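Local coordinates for protein acetate kinase (Entamoeba histolytica, PDB 4H0O) that is a pyrophosphate-dependent acetate kinase of the ASKHA superfamily, interconverting acetate and acetyl phosphate by phosphoryl transfer, at residues 21-26 and 73-77; 26-30 and 80-84; 51-55 and 66-71; 116-120 and 134-138. One frame throughout, in Å; residues are numbered along the deposited sequence.

Contact 1 of 4, residues 21-26 and 73-77; sequences VGSSSL and HPQAA
L26 and H73 bring the two backbones closest, 5.8 Å between their CA atoms, where the turn 21-26 curls in front of the first residues of helix 73-86. The imidazole of H73 is pushed into this turn. Its CG lies anti to its own carbonyl carbon (chi1 -64°), which swings the ring back beyond the first turn of the helix. V21 covers one ring face: CG1 sits 3.7 Å from the ring centroid, 10° off the normal, a CH-pi contact by the methyl that lies anti to the backbone N. The ring edge is taken up by the far arm of the turn, with S25 O 3.1 Å from H73 CE1 and L26 CB 3.5 Å from H73 ND1. Obliquely to the ring, G22 O comes to 2.9 Å from H73 NE2. L26 then reaches past the imidazole onto the helix proper, its CD2 touching A77 CB at 3.9 Å and A76 beside it. V136 of helix 129-143 also packs on H73 and V21. The turn joins strands 16-21 and 26-31 and follows N20, a predicted magnesium ligand; it probably corresponds to the turn between the first two strands that contacts phosphate in ASKHA kinases.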
loop_
_atom_site.group_PDB
_atom_site.type_symbol
_atom_site.label_atom_id
_atom_site.label_comp_id
_atom_site.label_asym_id
_atom_site.label_seq_id
_atom_site.Cartn_x
_atom_site.Cartn_y
_atom_site.Cartn_z
ATOM N N VAL B 21 -24.283 -10.456 -16.778
ATOM C CA VAL B 21 -23.539 -10.192 -18.007
ATOM C C VAL B 21 -22.149 -10.822 -17.940
ATOM O O VAL B 21 -21.356 -10.505 -17.050
ATOM C CB VAL B 21 -23.403 -8.680 -18.287
ATOM C CG1 VAL B 21 -22.618 -8.448 -19.560
ATOM C CG2 VAL B 21 -24.772 -8.035 -18.404
ATOM N N GLY B 22 -21.862 -11.721 -18.876
ATOM C CA GLY B 22 -20.557 -12.353 -18.947
ATOM C C GLY B 22 -19.744 -11.834 -20.118
ATOM O O GLY B 22 -20.151 -10.886 -20.794
ATOM N N SER B 23 -18.595 -12.455 -20.367
ATOM C CA SER B 23 -17.706 -12.013 -21.437
ATOM C C SER B 23 -18.134 -12.515 -22.817
ATOM O O SER B 23 -18.246 -11.731 -23.761
ATOM C CB SER B 23 -16.261 -12.423 -21.137
ATOM O OG SER B 23 -16.165 -13.813 -20.876
ATOM N N SER B 24 -18.370 -13.818 -22.934
ATOM C CA SER B 24 -18.751 -14.409 -24.217
ATOM C C SER B 24 -20.253 -14.682 -24.299
ATOM O O SER B 24 -20.778 -15.001 -25.369
ATOM C CB SER B 24 -17.975 -15.705 -24.465
ATOM O OG SER B 24 -18.713 -16.830 -24.019
ATOM N N SER B 25 -20.944 -14.556 -23.169
ATOM C CA SER B 25 -22.367 -14.864 -23.128
ATOM C C SER B 25 -23.104 -14.126 -22.017
ATOM O O SER B 25 -22.489 -13.523 -21.136
ATOM C CB SER B 25 -22.576 -16.368 -22.953
ATOM O OG SER B 25 -22.264 -16.769 -21.630
ATOM N N LEU B 26 -24.431 -14.184 -22.074
ATOM C CA LEU B 26 -25.282 -13.665 -21.012
ATOM C C LEU B 26 -25.949 -14.839 -20.309
ATOM O O LEU B 26 -26.473 -15.742 -20.965
ATOM C CB LEU B 26 -26.350 -12.733 -21.592
ATOM C CG LEU B 26 -27.428 -12.248 -20.621
ATOM C CD1 LEU B 26 -26.808 -11.388 -19.538
ATOM C CD2 LEU B 26 -28.533 -11.485 -21.345
ATOM N N HIS B 73 -25.308 -9.160 -25.966
ATOM C CA HIS B 73 -26.039 -9.246 -24.707
ATOM C C HIS B 73 -27.511 -8.785 -24.775
ATOM O O HIS B 73 -28.399 -9.531 -24.360
ATOM C CB HIS B 73 -25.264 -8.570 -23.569
ATOM C CG HIS B 73 -23.960 -9.232 -23.256
ATOM N ND1 HIS B 73 -23.872 -10.529 -22.797
ATOM C CD2 HIS B 73 -22.684 -8.776 -23.328
ATOM C CE1 HIS B 73 -22.604 -10.844 -22.606
ATOM N NE2 HIS B 73 -21.864 -9.797 -22.919
ATOM N N PRO B 74 -27.781 -7.569 -25.295
ATOM C CA PRO B 74 -29.193 -7.159 -25.335
ATOM C C PRO B 74 -30.081 -8.036 -26.232
ATOM O O PRO B 74 -31.265 -8.199 -25.927
ATOM C CB PRO B 74 -29.134 -5.724 -25.875
ATOM C CG PRO B 74 -27.824 -5.631 -26.583
ATOM C CD PRO B 74 -26.891 -6.512 -25.810
ATOM N N GLN B 75 -29.528 -8.581 -27.314
ATOM C CA GLN B 75 -30.277 -9.499 -28.171
ATOM C C GLN B 75 -30.639 -10.768 -27.408
ATOM O O GLN B 75 -31.765 -11.260 -27.494
ATOM C CB GLN B 75 -29.475 -9.855 -29.425
ATOM C CG GLN B 75 -29.394 -8.748 -30.469
ATOM C CD GLN B 75 -28.221 -8.933 -31.421
ATOM O OE1 GLN B 75 -27.458 -9.896 -31.306
ATOM N NE2 GLN B 75 -28.067 -8.005 -32.359
ATOM N N ALA B 76 -29.675 -11.298 -26.663
ATOM C CA ALA B 76 -29.917 -12.472 -25.837
ATOM C C ALA B 76 -30.960 -12.158 -24.769
ATOM O O ALA B 76 -31.853 -12.962 -24.509
ATOM C CB ALA B 76 -28.628 -12.945 -25.196
ATOM N N ALA B 77 -30.841 -10.982 -24.158
ATOM C CA ALA B 77 -31.775 -10.547 -23.124
ATOM C C ALA B 77 -33.215 -10.582 -23.623
ATOM O O ALA B 77 -34.096 -11.134 -22.959
ATOM C CB ALA B 77 -31.417 -9.158 -22.642
#

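Contact 2 of 4, residues 26-30 and 80-84; sequences LTYKV and IIQFL
I80 lies over the ring of Y28 and makes the tight half of this contact. Its CG2 methyl stands 3.7 Å from the ring centroid, 15° off the normal, shifted from the centre toward the rim on the CD1-CE1 side, while CD1 of the same isoleucine meets Y28 CD1 at 3.6 Å. The two side chains run past each other in opposite directions, CG2 over the face and CD1 on the same side but beyond the rim. Y28 takes the crowded position, CG between its backbone N and carbonyl carbon (chi1 81°), which tips the ring across the sheet, toward strand 36-44 and H57, with one face under I80. L26 adds its CD2, 4.0 Å from I80 CD1.

Toward the other end the fit slackens. L84 CD2 approaches the phenol obliquely, 3.9 Å from Y28 OH, and V30 CG2 only just meets L84 CD1 at 4.3 Å. The hydroxyl also comes near the F83 ring, the two aromatic side chains crossing at about a right angle; its polar partner is ND1 of H57, a residue whose ring stacks on F83. T27 and K29 point to the other, more accessible face of the strand, and Q82 lies on the exposed side of the helix.

Strand 26-30 and helix 80-84 run in roughly the same direction, 32° apart, with their axes 11.2 Å from each other. This apolar layer of alternate strand residues beneath a helix is the α/β packing of the ribonuclease H-like fold, here in the N-terminal domain.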
loop_
_atom_site.group_PDB
_atom_site.type_symbol
_atom_site.label_atom_id
_atom_site.label_comp_id
_atom_site.label_asym_id
_atom_site.label_seq_id
_atom_site.Cartn_x
_atom_site.Cartn_y
_atom_site.Cartn_z
ATOM N N LEU B 26 -24.431 -14.184 -22.074
ATOM C CA LEU B 26 -25.282 -13.665 -21.012
ATOM C C LEU B 26 -25.949 -14.839 -20.309
ATOM O O LEU B 26 -26.473 -15.742 -20.965
ATOM C CB LEU B 26 -26.350 -12.733 -21.592
ATOM C CG LEU B 26 -27.428 -12.248 -20.621
ATOM C CD1 LEU B 26 -26.808 -11.388 -19.538
ATOM C CD2 LEU B 26 -28.533 -11.485 -21.345
ATOM N N THR B 27 -25.916 -14.839 -18.980
ATOM C CA THR B 27 -26.630 -15.844 -18.199
ATOM C C THR B 27 -27.736 -15.185 -17.381
ATOM O O THR B 27 -27.708 -13.973 -17.155
ATOM C CB THR B 27 -25.691 -16.618 -17.254
ATOM O OG1 THR B 27 -25.221 -15.741 -16.223
ATOM C CG2 THR B 27 -24.506 -17.178 -18.021
ATOM N N TYR B 28 -28.706 -15.981 -16.937
ATOM C CA TYR B 28 -29.804 -15.457 -16.132
ATOM C C TYR B 28 -30.326 -16.504 -15.163
ATOM O O TYR B 28 -30.156 -17.704 -15.377
ATOM C CB TYR B 28 -30.957 -14.969 -17.019
ATOM C CG TYR B 28 -31.871 -16.073 -17.518
ATOM C CD1 TYR B 28 -31.593 -16.750 -18.698
ATOM C CD2 TYR B 28 -33.021 -16.425 -16.816
ATOM C CE1 TYR B 28 -32.428 -17.749 -19.160
ATOM C CE2 TYR B 28 -33.857 -17.428 -17.266
ATOM C CZ TYR B 28 -33.557 -18.084 -18.438
ATOM O OH TYR B 28 -34.390 -19.078 -18.891
ATOM N N LYS B 29 -30.976 -16.041 -14.103
ATOM C CA LYS B 29 -31.685 -16.924 -13.192
ATOM C C LYS B 29 -33.005 -16.277 -12.794
ATOM O O LYS B 29 -33.120 -15.049 -12.772
ATOM C CB LYS B 29 -30.842 -17.211 -11.945
ATOM C CG LYS B 29 -29.618 -18.082 -12.187
ATOM C CD LYS B 29 -28.960 -18.475 -10.868
ATOM C CE LYS B 29 -27.673 -19.258 -11.086
ATOM N NZ LYS B 29 -27.916 -20.582 -11.725
ATOM N N VAL B 30 -34.004 -17.103 -12.498
ATOM C CA VAL B 30 -35.262 -16.607 -11.957
ATOM C C VAL B 30 -35.476 -17.202 -10.570
ATOM O O VAL B 30 -35.331 -18.412 -10.378
ATOM C CB VAL B 30 -36.464 -16.944 -12.866
ATOM C CG1 VAL B 30 -37.749 -16.369 -12.281
ATOM C CG2 VAL B 30 -36.239 -16.399 -14.264
ATOM N N ILE B 80 -34.407 -14.108 -24.199
ATOM C CA ILE B 80 -34.611 -14.739 -22.897
ATOM C C ILE B 80 -35.977 -14.353 -22.326
ATOM O O ILE B 80 -36.752 -15.213 -21.901
ATOM C CB ILE B 80 -33.497 -14.349 -21.898
ATOM C CG1 ILE B 80 -32.192 -15.073 -22.243
ATOM C CG2 ILE B 80 -33.909 -14.681 -20.470
ATOM C CD1 ILE B 80 -30.988 -14.588 -21.454
ATOM N N ILE B 81 -36.256 -13.051 -22.322
ATOM C CA ILE B 81 -37.530 -12.510 -21.860
ATOM C C ILE B 81 -38.695 -13.097 -22.659
ATOM O O ILE B 81 -39.747 -13.426 -22.102
ATOM C CB ILE B 81 -37.536 -10.963 -21.970
ATOM C CG1 ILE B 81 -36.546 -10.356 -20.970
ATOM C CG2 ILE B 81 -38.932 -10.399 -21.748
ATOM C CD1 ILE B 81 -36.311 -8.868 -21.157
ATOM N N GLN B 82 -38.494 -13.236 -23.965
ATOM C CA GLN B 82 -39.495 -13.827 -24.845
ATOM C C GLN B 82 -39.766 -15.292 -24.494
ATOM O O GLN B 82 -40.916 -15.731 -24.487
ATOM C CB GLN B 82 -39.052 -13.697 -26.304
ATOM C CG GLN B 82 -39.892 -14.485 -27.297
ATOM C CD GLN B 82 -39.579 -14.113 -28.735
ATOM O OE1 GLN B 82 -39.291 -12.954 -29.037
ATOM N NE2 GLN B 82 -39.629 -15.097 -29.628
ATOM N N PHE B 83 -38.705 -16.038 -24.198
ATOM C CA PHE B 83 -38.830 -17.444 -23.824
ATOM C C PHE B 83 -39.663 -17.614 -22.560
ATOM O O PHE B 83 -40.485 -18.527 -22.470
ATOM C CB PHE B 83 -37.448 -18.068 -23.616
ATOM C CG PHE B 83 -37.475 -19.412 -22.927
ATOM C CD1 PHE B 83 -37.680 -20.577 -23.654
ATOM C CD2 PHE B 83 -37.274 -19.512 -21.556
ATOM C CE1 PHE B 83 -37.696 -21.814 -23.025
ATOM C CE2 PHE B 83 -37.290 -20.745 -20.922
ATOM C CZ PHE B 83 -37.501 -21.895 -21.656
ATOM N N LEU B 84 -39.432 -16.744 -21.582
ATOM C CA LEU B 84 -40.122 -16.826 -20.300
ATOM C C LEU B 84 -41.614 -16.522 -20.445
ATOM O O LEU B 84 -42.447 -17.131 -19.769
ATOM C CB LEU B 84 -39.469 -15.885 -19.283
ATOM C CG LEU B 84 -37.996 -16.183 -18.990
ATOM C CD1 LEU B 84 -37.335 -15.050 -18.218
ATOM C CD2 LEU B 84 -37.858 -17.495 -18.230
#

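Contact 3 of 4, residues 51-55 and 66-71; sequences EKPFI and IETPIL
The β-hairpin of strands 54-59 and 62-67 opens here into its two flanking chains, F54 facing E67 as an antiparallel non-hydrogen-bonded pair and I55 facing I66 as a hydrogen-bonded one. I55 N donates to I66 O (3.1 Å), and I66 N returns a straighter bond, 165° at the hydrogen, to I55 O in its carbonyl plane. The ladder outlasts the strands: T68 N reaches P53 O at 2.9 Å and 170°. T68 OG1 turns back to the same oxygen in a weak, 3.4 Å bond, its first torsion placing the hydroxyl between the backbone N and the carbonyl carbon. P53 O thus receives one firm and one weak bond from a single residue.

Strand 62-67 is an edge strand of the N-terminal sheet within this chain, and helix 73-86 packs on it and on the chain that follows: F83 on I66, L79 on T68 and L71. L71 CD1 meets I55 CD1 at 4.1 Å, the side chains crossing at about a right angle.

P53 CG rests on I70 CD1 (3.7 Å), again nearly perpendicular. On the more exposed side, the E67 carboxylate lies across the extended K52 chain, OE2 3.5 Å from K52 CG. K52 NZ remains beyond salt-bridge distance of E67 OE1, while the nearby E51 carboxylate, its plane 76° from that of E67, probably adds mild repulsion.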
loop_
_atom_site.group_PDB
_atom_site.type_symbol
_atom_site.label_atom_id
_atom_site.label_comp_id
_atom_site.label_asym_id
_atom_site.label_seq_id
_atom_site.Cartn_x
_atom_site.Cartn_y
_atom_site.Cartn_z
ATOM N N GLU B 51 -24.440 -29.033 -34.916
ATOM C CA GLU B 51 -25.481 -28.079 -34.561
ATOM C C GLU B 51 -24.992 -26.623 -34.579
ATOM O O GLU B 51 -23.826 -26.348 -34.873
ATOM C CB GLU B 51 -25.979 -28.441 -33.160
ATOM C CG GLU B 51 -27.383 -28.009 -32.814
ATOM C CD GLU B 51 -27.522 -27.703 -31.338
ATOM O OE1 GLU B 51 -27.504 -28.651 -30.523
ATOM O OE2 GLU B 51 -27.632 -26.509 -30.995
ATOM N N LYS B 52 -25.899 -25.704 -34.250
ATOM C CA LYS B 52 -25.633 -24.269 -34.230
ATOM C C LYS B 52 -25.432 -23.788 -32.790
ATOM O O LYS B 52 -25.661 -24.550 -31.849
ATOM C CB LYS B 52 -26.822 -23.531 -34.851
ATOM C CG LYS B 52 -27.326 -24.130 -36.153
ATOM C CD LYS B 52 -28.493 -23.320 -36.698
ATOM C CE LYS B 52 -29.246 -24.081 -37.775
ATOM N NZ LYS B 52 -30.517 -23.393 -38.134
ATOM N N PRO B 53 -25.001 -22.524 -32.606
ATOM C CA PRO B 53 -24.998 -22.003 -31.234
ATOM C C PRO B 53 -26.432 -21.819 -30.751
ATOM O O PRO B 53 -27.330 -21.619 -31.572
ATOM C CB PRO B 53 -24.301 -20.647 -31.372
ATOM C CG PRO B 53 -24.498 -20.262 -32.796
ATOM C CD PRO B 53 -24.442 -21.549 -33.561
ATOM N N PHE B 54 -26.647 -21.891 -29.441
ATOM C CA PHE B 54 -28.001 -21.887 -28.907
ATOM C C PHE B 54 -28.058 -21.348 -27.486
ATOM O O PHE B 54 -27.044 -21.296 -26.788
ATOM C CB PHE B 54 -28.575 -23.308 -28.932
ATOM C CG PHE B 54 -27.802 -24.288 -28.092
ATOM C CD1 PHE B 54 -26.656 -24.893 -28.586
ATOM C CD2 PHE B 54 -28.219 -24.606 -26.808
ATOM C CE1 PHE B 54 -25.943 -25.794 -27.821
ATOM C CE2 PHE B 54 -27.507 -25.506 -26.036
ATOM C CZ PHE B 54 -26.370 -26.102 -26.545
ATOM N N ILE B 55 -29.254 -20.949 -27.063
ATOM C CA ILE B 55 -29.502 -20.651 -25.660
ATOM C C ILE B 55 -29.977 -21.928 -24.980
ATOM O O ILE B 55 -30.917 -22.573 -25.446
ATOM C CB ILE B 55 -30.567 -19.553 -25.484
ATOM C CG1 ILE B 55 -30.185 -18.308 -26.288
ATOM C CG2 ILE B 55 -30.735 -19.204 -24.010
ATOM C CD1 ILE B 55 -31.175 -17.171 -26.170
ATOM N N ILE B 66 -32.754 -23.561 -27.840
ATOM C CA ILE B 66 -33.259 -22.782 -28.962
ATOM C C ILE B 66 -32.072 -22.323 -29.798
ATOM O O ILE B 66 -31.241 -21.541 -29.326
ATOM C CB ILE B 66 -34.060 -21.547 -28.494
ATOM C CG1 ILE B 66 -35.321 -21.971 -27.738
ATOM C CG2 ILE B 66 -34.445 -20.674 -29.676
ATOM C CD1 ILE B 66 -35.110 -22.225 -26.266
ATOM N N GLU B 67 -31.981 -22.820 -31.029
ATOM C CA GLU B 67 -30.880 -22.453 -31.911
ATOM C C GLU B 67 -30.954 -20.976 -32.277
ATOM O O GLU B 67 -32.029 -20.443 -32.558
ATOM C CB GLU B 67 -30.864 -23.336 -33.160
ATOM C CG GLU B 67 -30.357 -24.747 -32.898
ATOM C CD GLU B 67 -30.502 -25.657 -34.100
ATOM O OE1 GLU B 67 -31.624 -25.756 -34.638
ATOM O OE2 GLU B 67 -29.494 -26.270 -34.508
ATOM N N THR B 68 -29.800 -20.321 -32.257
ATOM C CA THR B 68 -29.721 -18.882 -32.444
ATOM C C THR B 68 -28.476 -18.531 -33.243
ATOM O O THR B 68 -27.529 -19.316 -33.298
ATOM C CB THR B 68 -29.634 -18.155 -31.081
ATOM O OG1 THR B 68 -28.724 -18.860 -30.225
ATOM C CG2 THR B 68 -30.994 -18.087 -30.404
ATOM N N PRO B 69 -28.468 -17.345 -33.867
ATOM C CA PRO B 69 -27.196 -16.827 -34.376
ATOM C C PRO B 69 -26.332 -16.454 -33.177
ATOM O O PRO B 69 -26.817 -16.525 -32.046
ATOM C CB PRO B 69 -27.609 -15.560 -35.128
ATOM C CG PRO B 69 -29.091 -15.706 -35.374
ATOM C CD PRO B 69 -29.606 -16.473 -34.205
ATOM N N ILE B 70 -25.078 -16.070 -33.398
ATOM C CA ILE B 70 -24.282 -15.536 -32.300
ATOM C C ILE B 70 -24.936 -14.232 -31.844
ATOM O O ILE B 70 -25.223 -13.354 -32.660
ATOM C CB ILE B 70 -22.813 -15.297 -32.702
ATOM C CG1 ILE B 70 -22.108 -16.633 -32.942
ATOM C CG2 ILE B 70 -22.080 -14.517 -31.619
ATOM C CD1 ILE B 70 -22.147 -17.564 -31.747
ATOM N N LEU B 71 -25.194 -14.121 -30.545
ATOM C CA LEU B 71 -25.950 -12.995 -30.013
ATOM C C LEU B 71 -25.083 -12.093 -29.143
ATOM O O LEU B 71 -24.229 -12.576 -28.393
ATOM C CB LEU B 71 -27.142 -13.505 -29.196
ATOM C CG LEU B 71 -28.222 -14.277 -29.958
ATOM C CD1 LEU B 71 -29.201 -14.952 -29.005
ATOM C CD2 LEU B 71 -28.959 -13.341 -30.896
#

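Contact 4 of 4, residues 116-120 and 134-138; sequences LKELK and FGVIE
F134 drives its ring edge-on into helix 116-120, and the other side chains fit around it. With CG anti to the backbone N (chi1 -173°), the phenyl group is thrown across the gap between the helices, and CE1 ends 3.6 Å from L116 O and 3.9 Å from L119 CB, both lying near the ring plane. K120 approaches from the more exposed side, its chain crossing the phenyl obliquely, CD 4.0 Å from F134 CZ, before bending so that the ammonium end leads away from the contact.

One helical turn along from F134, I137 presents both its branches. CG2 meets L116 CD2 at 3.8 Å, the two side chains sliding past each other in opposite directions, whereas CD1 touches L119 CD1 more loosely, at 4.2 Å. The helix segments themselves are nearly antiparallel, 160° apart, and their axes keep 11.4 Å from each other, a spacing bridged by these large side chains. Strand 93-98 borders the pair, F98 touching L119 and H96 touching I137.

No hydrogen bond or salt bridge joins the two segments. L116 O, the one polar atom against the phenyl edge, is already bonded within its helix by K120 N, and the slightly positive ring hydrogens probably suit it. Cohesion between these helices therefore rests on apolar burial and shape, with the lysine contributing its aliphatic part alone.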
loop_
_atom_site.group_PDB
_atom_site.type_symbol
_atom_site.label_atom_id
_atom_site.label_comp_id
_atom_site.label_asym_id
_atom_site.label_seq_id
_atom_site.Cartn_x
_atom_site.Cartn_y
_atom_site.Cartn_z
ATOM N N LEU B 116 -31.288 6.130 -15.194
ATOM C CA LEU B 116 -30.809 5.787 -16.533
ATOM C C LEU B 116 -29.876 6.859 -17.097
ATOM O O LEU B 116 -28.850 6.547 -17.707
ATOM C CB LEU B 116 -31.987 5.558 -17.485
ATOM C CG LEU B 116 -32.698 4.207 -17.386
ATOM C CD1 LEU B 116 -34.006 4.219 -18.165
ATOM C CD2 LEU B 116 -31.790 3.091 -17.888
ATOM N N LYS B 117 -30.236 8.121 -16.883
ATOM C CA LYS B 117 -29.419 9.247 -17.324
ATOM C C LYS B 117 -28.065 9.263 -16.609
ATOM O O LYS B 117 -27.030 9.525 -17.226
ATOM C CB LYS B 117 -30.170 10.559 -17.075
ATOM C CG LYS B 117 -29.337 11.819 -17.241
ATOM C CD LYS B 117 -29.913 12.954 -16.403
ATOM C CE LYS B 117 -30.128 12.506 -14.960
ATOM N NZ LYS B 117 -30.704 13.573 -14.091
ATOM N N GLU B 118 -28.078 8.971 -15.311
ATOM C CA GLU B 118 -26.855 8.968 -14.514
ATOM C C GLU B 118 -25.975 7.751 -14.805
ATOM O O GLU B 118 -24.750 7.847 -14.777
ATOM C CB GLU B 118 -27.179 9.055 -13.018
ATOM C CG GLU B 118 -27.762 10.394 -12.572
ATOM C CD GLU B 118 -26.756 11.534 -12.635
ATOM O OE1 GLU B 118 -25.539 11.262 -12.724
ATOM O OE2 GLU B 118 -27.184 12.706 -12.590
ATOM N N LEU B 119 -26.605 6.612 -15.084
ATOM C CA LEU B 119 -25.877 5.406 -15.474
ATOM C C LEU B 119 -25.135 5.622 -16.794
ATOM O O LEU B 119 -24.011 5.144 -16.979
ATOM C CB LEU B 119 -26.829 4.212 -15.597
ATOM C CG LEU B 119 -27.399 3.618 -14.305
ATOM C CD1 LEU B 119 -28.479 2.584 -14.605
ATOM C CD2 LEU B 119 -26.290 2.997 -13.469
ATOM N N LYS B 120 -25.775 6.353 -17.703
ATOM C CA LYS B 120 -25.210 6.659 -19.014
ATOM C C LYS B 120 -23.897 7.433 -18.909
ATOM O O LYS B 120 -22.978 7.222 -19.701
ATOM C CB LYS B 120 -26.226 7.455 -19.838
ATOM C CG LYS B 120 -25.765 7.840 -21.234
ATOM C CD LYS B 120 -25.641 6.625 -22.140
ATOM C CE LYS B 120 -25.455 7.042 -23.596
ATOM N NZ LYS B 120 -24.288 7.950 -23.791
ATOM N N PHE B 134 -25.396 -1.831 -19.319
ATOM C CA PHE B 134 -26.327 -0.757 -19.667
ATOM C C PHE B 134 -27.248 -1.167 -20.813
ATOM O O PHE B 134 -28.463 -0.965 -20.740
ATOM C CB PHE B 134 -25.581 0.534 -20.027
ATOM C CG PHE B 134 -26.486 1.720 -20.241
ATOM C CD1 PHE B 134 -26.977 2.439 -19.161
ATOM C CD2 PHE B 134 -26.845 2.118 -21.523
ATOM C CE1 PHE B 134 -27.811 3.529 -19.352
ATOM C CE2 PHE B 134 -27.679 3.209 -21.720
ATOM C CZ PHE B 134 -28.162 3.915 -20.632
ATOM N N GLY B 135 -26.666 -1.743 -21.863
ATOM C CA GLY B 135 -27.431 -2.184 -23.019
ATOM C C GLY B 135 -28.523 -3.169 -22.640
ATOM O O GLY B 135 -29.642 -3.107 -23.155
ATOM N N VAL B 136 -28.191 -4.080 -21.728
ATOM C CA VAL B 136 -29.148 -5.064 -21.235
ATOM C C VAL B 136 -30.256 -4.378 -20.439
ATOM O O VAL B 136 -31.428 -4.723 -20.579
ATOM C CB VAL B 136 -28.455 -6.143 -20.376
ATOM C CG1 VAL B 136 -29.482 -7.052 -19.709
ATOM C CG2 VAL B 136 -27.500 -6.961 -21.229
ATOM N N ILE B 137 -29.879 -3.400 -19.617
ATOM C CA ILE B 137 -30.846 -2.619 -18.846
ATOM C C ILE B 137 -31.835 -1.869 -19.749
ATOM O O ILE B 137 -33.043 -1.912 -19.518
ATOM C CB ILE B 137 -30.146 -1.626 -17.884
ATOM C CG1 ILE B 137 -29.488 -2.383 -16.729
ATOM C CG2 ILE B 137 -31.137 -0.617 -17.333
ATOM C CD1 ILE B 137 -28.732 -1.497 -15.753
ATOM N N GLU B 138 -31.324 -1.192 -20.775
ATOM C CA GLU B 138 -32.177 -0.456 -21.709
ATOM C C GLU B 138 -33.184 -1.348 -22.439
ATOM O O GLU B 138 -34.362 -1.005 -22.541
ATOM C CB GLU B 138 -31.334 0.335 -22.717
ATOM C CG GLU B 138 -31.167 1.810 -22.364
ATOM C CD GLU B 138 -30.588 2.632 -23.505
ATOM O OE1 GLU B 138 -29.953 2.042 -24.407
ATOM O OE2 GLU B 138 -30.771 3.868 -23.500
#

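Overall arrangement
Contacts 1 and 2, with centres 10 Å apart, share L26 and line up along helix 73-86, over strands 16-21 and 26-31. Contact 3 is nested within the chain loop that both close; it joins contact 1 through L71 CD1 and A76 CA (4.1 Å) and contact 2 through I66 CD1 and F83 CD1 (4.0 Å). Contact 4 meets contact 1 where V136 CG2 packs on H73 CB at 3.6 Å. Contact 1 lies beside the predicted active site, G22 about 5 Å from the predicted magnesium ligand N20 and the V21 side chain about 7 Å from that of R97, predicted to bind the substrate; that of I137 in contact 4 is about 8 Å from R97.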